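Local coordinates for protein toluene, o-xylene monooxygenase oxygenase subunit (Pseudomonas stutzeri, PDB 2INC) that probably serves as an oxygenase component of a toluene/o-xylene monooxygenase, which hydroxylates aromatic hydrocarbons with dioxygen, at residues R37-D42 and P46-Y51. Sequence-based numbering, arbitrary orientation.
Sequences RPWELD and PMQTWY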
loop_
_atom_site.group_PDB
_atom_site.type_symbol
_atom_site.label_atom_id
_atom_site.label_comp_id
_atom_site.label_asym_id
_atom_site.label_seq_id
_atom_site.Cartn_x
_atom_site.Cartn_y
_atom_site.Cartn_z
ATOM N N ARG B 37 -3.040 3.281 43.565
ATOM C CA ARG B 37 -1.761 3.758 43.058
ATOM C C ARG B 37 -1.795 3.579 41.530
ATOM O O ARG B 37 -1.241 2.606 41.012
ATOM C CB ARG B 37 -0.606 2.956 43.635
ATOM C CG ARG B 37 0.780 3.634 43.444
ATOM C CD ARG B 37 1.885 2.599 43.588
ATOM N NE ARG B 37 1.922 2.117 44.975
ATOM C CZ ARG B 37 2.714 2.600 45.930
ATOM N NH1 ARG B 37 3.577 3.589 45.682
ATOM N NH2 ARG B 37 2.646 2.077 47.150
ATOM N N PRO B 38 -2.450 4.513 40.819
ATOM C CA PRO B 38 -2.586 4.472 39.368
ATOM C C PRO B 38 -1.248 4.317 38.649
ATOM O O PRO B 38 -1.114 3.506 37.756
ATOM C CB PRO B 38 -3.163 5.870 39.031
ATOM C CG PRO B 38 -3.759 6.365 40.220
ATOM C CD PRO B 38 -3.134 5.676 41.409
ATOM N N TRP B 39 -0.266 5.127 39.042
ATOM C CA TRP B 39 1.009 5.180 38.326
ATOM C C TRP B 39 2.099 4.489 39.128
ATOM O O TRP B 39 2.017 4.423 40.346
ATOM C CB TRP B 39 1.395 6.651 38.086
ATOM C CG TRP B 39 0.237 7.410 37.411
ATOM C CD1 TRP B 39 -0.578 8.362 37.968
ATOM C CD2 TRP B 39 -0.253 7.186 36.100
ATOM N NE1 TRP B 39 -1.524 8.770 37.037
ATOM C CE2 TRP B 39 -1.332 8.091 35.887
ATOM C CE3 TRP B 39 0.126 6.326 35.067
ATOM C CZ2 TRP B 39 -2.080 8.107 34.704
ATOM C CZ3 TRP B 39 -0.557 6.397 33.865
ATOM C CH2 TRP B 39 -1.657 7.270 33.703
ATOM N N GLU B 40 3.126 3.995 38.444
ATOM C CA GLU B 40 4.103 3.077 39.048
ATOM C C GLU B 40 5.201 3.849 39.796
ATOM O O GLU B 40 6.404 3.699 39.490
ATOM C CB GLU B 40 4.711 2.191 37.944
ATOM C CG GLU B 40 5.546 0.969 38.394
ATOM C CD GLU B 40 4.703 -0.149 39.001
ATOM O OE1 GLU B 40 3.832 -0.666 38.272
ATOM O OE2 GLU B 40 4.942 -0.541 40.192
ATOM N N LEU B 41 4.783 4.663 40.770
ATOM C CA LEU B 41 5.691 5.574 41.489
ATOM C C LEU B 41 5.067 5.769 42.855
ATOM O O LEU B 41 4.104 5.100 43.167
ATOM C CB LEU B 41 5.804 6.957 40.771
ATOM C CG LEU B 41 6.511 6.966 39.409
ATOM C CD1 LEU B 41 6.176 8.196 38.635
ATOM C CD2 LEU B 41 8.024 6.786 39.481
ATOM N N ASP B 42 5.628 6.660 43.672
ATOM C CA ASP B 42 5.061 6.975 44.979
ATOM C C ASP B 42 3.574 7.375 44.859
ATOM O O ASP B 42 3.176 8.099 43.934
ATOM C CB ASP B 42 5.857 8.078 45.671
ATOM C CG ASP B 42 5.312 8.414 47.049
ATOM O OD1 ASP B 42 5.951 8.032 48.064
ATOM O OD2 ASP B 42 4.260 9.101 47.146
ATOM N N PRO B 46 1.387 14.481 42.985
ATOM C CA PRO B 46 0.202 15.228 42.466
ATOM C C PRO B 46 -0.607 14.472 41.382
ATOM O O PRO B 46 -1.836 14.453 41.488
ATOM C CB PRO B 46 0.825 16.520 41.923
ATOM C CG PRO B 46 2.004 16.737 42.846
ATOM C CD PRO B 46 2.591 15.343 43.040
ATOM N N MET B 47 0.051 13.793 40.412
ATOM C CA MET B 47 -0.723 13.096 39.366
ATOM C C MET B 47 -1.488 11.900 39.873
ATOM O O MET B 47 -2.515 11.533 39.296
ATOM C CB MET B 47 0.170 12.658 38.194
ATOM C CG MET B 47 -0.556 12.456 36.835
ATOM S SD MET B 47 -1.072 14.081 36.183
ATOM C CE MET B 47 0.461 14.857 35.687
ATOM N N GLN B 48 -0.997 11.221 40.922
ATOM C CA GLN B 48 -1.745 10.103 41.452
ATOM C C GLN B 48 -3.046 10.667 42.067
ATOM O O GLN B 48 -4.123 10.137 41.862
ATOM C CB GLN B 48 -0.921 9.392 42.564
ATOM C CG GLN B 48 0.491 8.932 42.187
ATOM C CD GLN B 48 0.458 7.527 41.709
ATOM O OE1 GLN B 48 -0.565 7.082 41.168
ATOM N NE2 GLN B 48 1.519 6.770 41.979
ATOM N N THR B 49 -2.920 11.729 42.854
ATOM C CA THR B 49 -4.069 12.427 43.464
ATOM C C THR B 49 -5.059 12.990 42.459
ATOM O O THR B 49 -6.298 12.855 42.653
ATOM C CB THR B 49 -3.564 13.569 44.358
ATOM O OG1 THR B 49 -2.817 12.953 45.396
ATOM C CG2 THR B 49 -4.708 14.275 45.015
ATOM N N TRP B 50 -4.517 13.553 41.369
ATOM C CA TRP B 50 -5.362 14.105 40.293
ATOM C C TRP B 50 -6.221 12.975 39.774
ATOM O O TRP B 50 -7.428 13.145 39.686
ATOM C CB TRP B 50 -4.523 14.660 39.184
ATOM C CG TRP B 50 -5.365 15.358 38.182
ATOM C CD1 TRP B 50 -6.205 14.773 37.257
ATOM C CD2 TRP B 50 -5.486 16.769 38.004
ATOM N NE1 TRP B 50 -6.799 15.745 36.487
ATOM C CE2 TRP B 50 -6.421 16.977 36.958
ATOM C CE3 TRP B 50 -4.920 17.880 38.647
ATOM C CZ2 TRP B 50 -6.789 18.238 36.525
ATOM C CZ3 TRP B 50 -5.300 19.159 38.226
ATOM C CH2 TRP B 50 -6.204 19.323 37.142
ATOM N N TYR B 51 -5.635 11.828 39.437
ATOM C CA TYR B 51 -6.443 10.735 38.859
ATOM C C TYR B 51 -7.398 10.052 39.827
ATOM O O TYR B 51 -8.516 9.567 39.427
ATOM C CB TYR B 51 -5.582 9.661 38.185
ATOM C CG TYR B 51 -5.190 10.037 36.765
ATOM C CD1 TYR B 51 -4.283 11.074 36.548
ATOM C CD2 TYR B 51 -5.796 9.464 35.657
ATOM C CE1 TYR B 51 -3.925 11.481 35.221
ATOM C CE2 TYR B 51 -5.411 9.866 34.324
ATOM C CZ TYR B 51 -4.482 10.876 34.145
ATOM O OH TYR B 51 -4.092 11.308 32.867
#
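With CG anti to its own carbonyl carbon (chi1 -54°) and the chain bent at chi2, Q48 swings its amide off helix 46-56 into the turn of 37-42, while W39, set the same way at chi1, lowers its indole edge onto Y51. A single primary amide here satisfies three backbone groups. OE1 of Q48 takes the N-H of W39 at 2.9 Å in a nearly straight bond (170°), and NE2 of Q48 bonds O of W39 and O of D42, each at 2.9 Å; in both, the nitrogen stands above the carbonyl plane. CD of P38 lies 2.9 Å from OE1 of Q48, a close contact and not a hydrogen bond. Beside this, the W39 edge meets the Y51 face in a T-shaped stack, planes at 89°, with CZ2 of W39 above the ring centre and 3.7 Å from CZ of Y51. Y51 OH is bonded to Q137 O, and F31 packs on both rings. An alanine in place of Q48 would probably leave the W39 N-H and the D42 carbonyl without these mates, freeing the turn to shift. Donor and acceptor on one buried amide thus tie an irregular loop to the following helix.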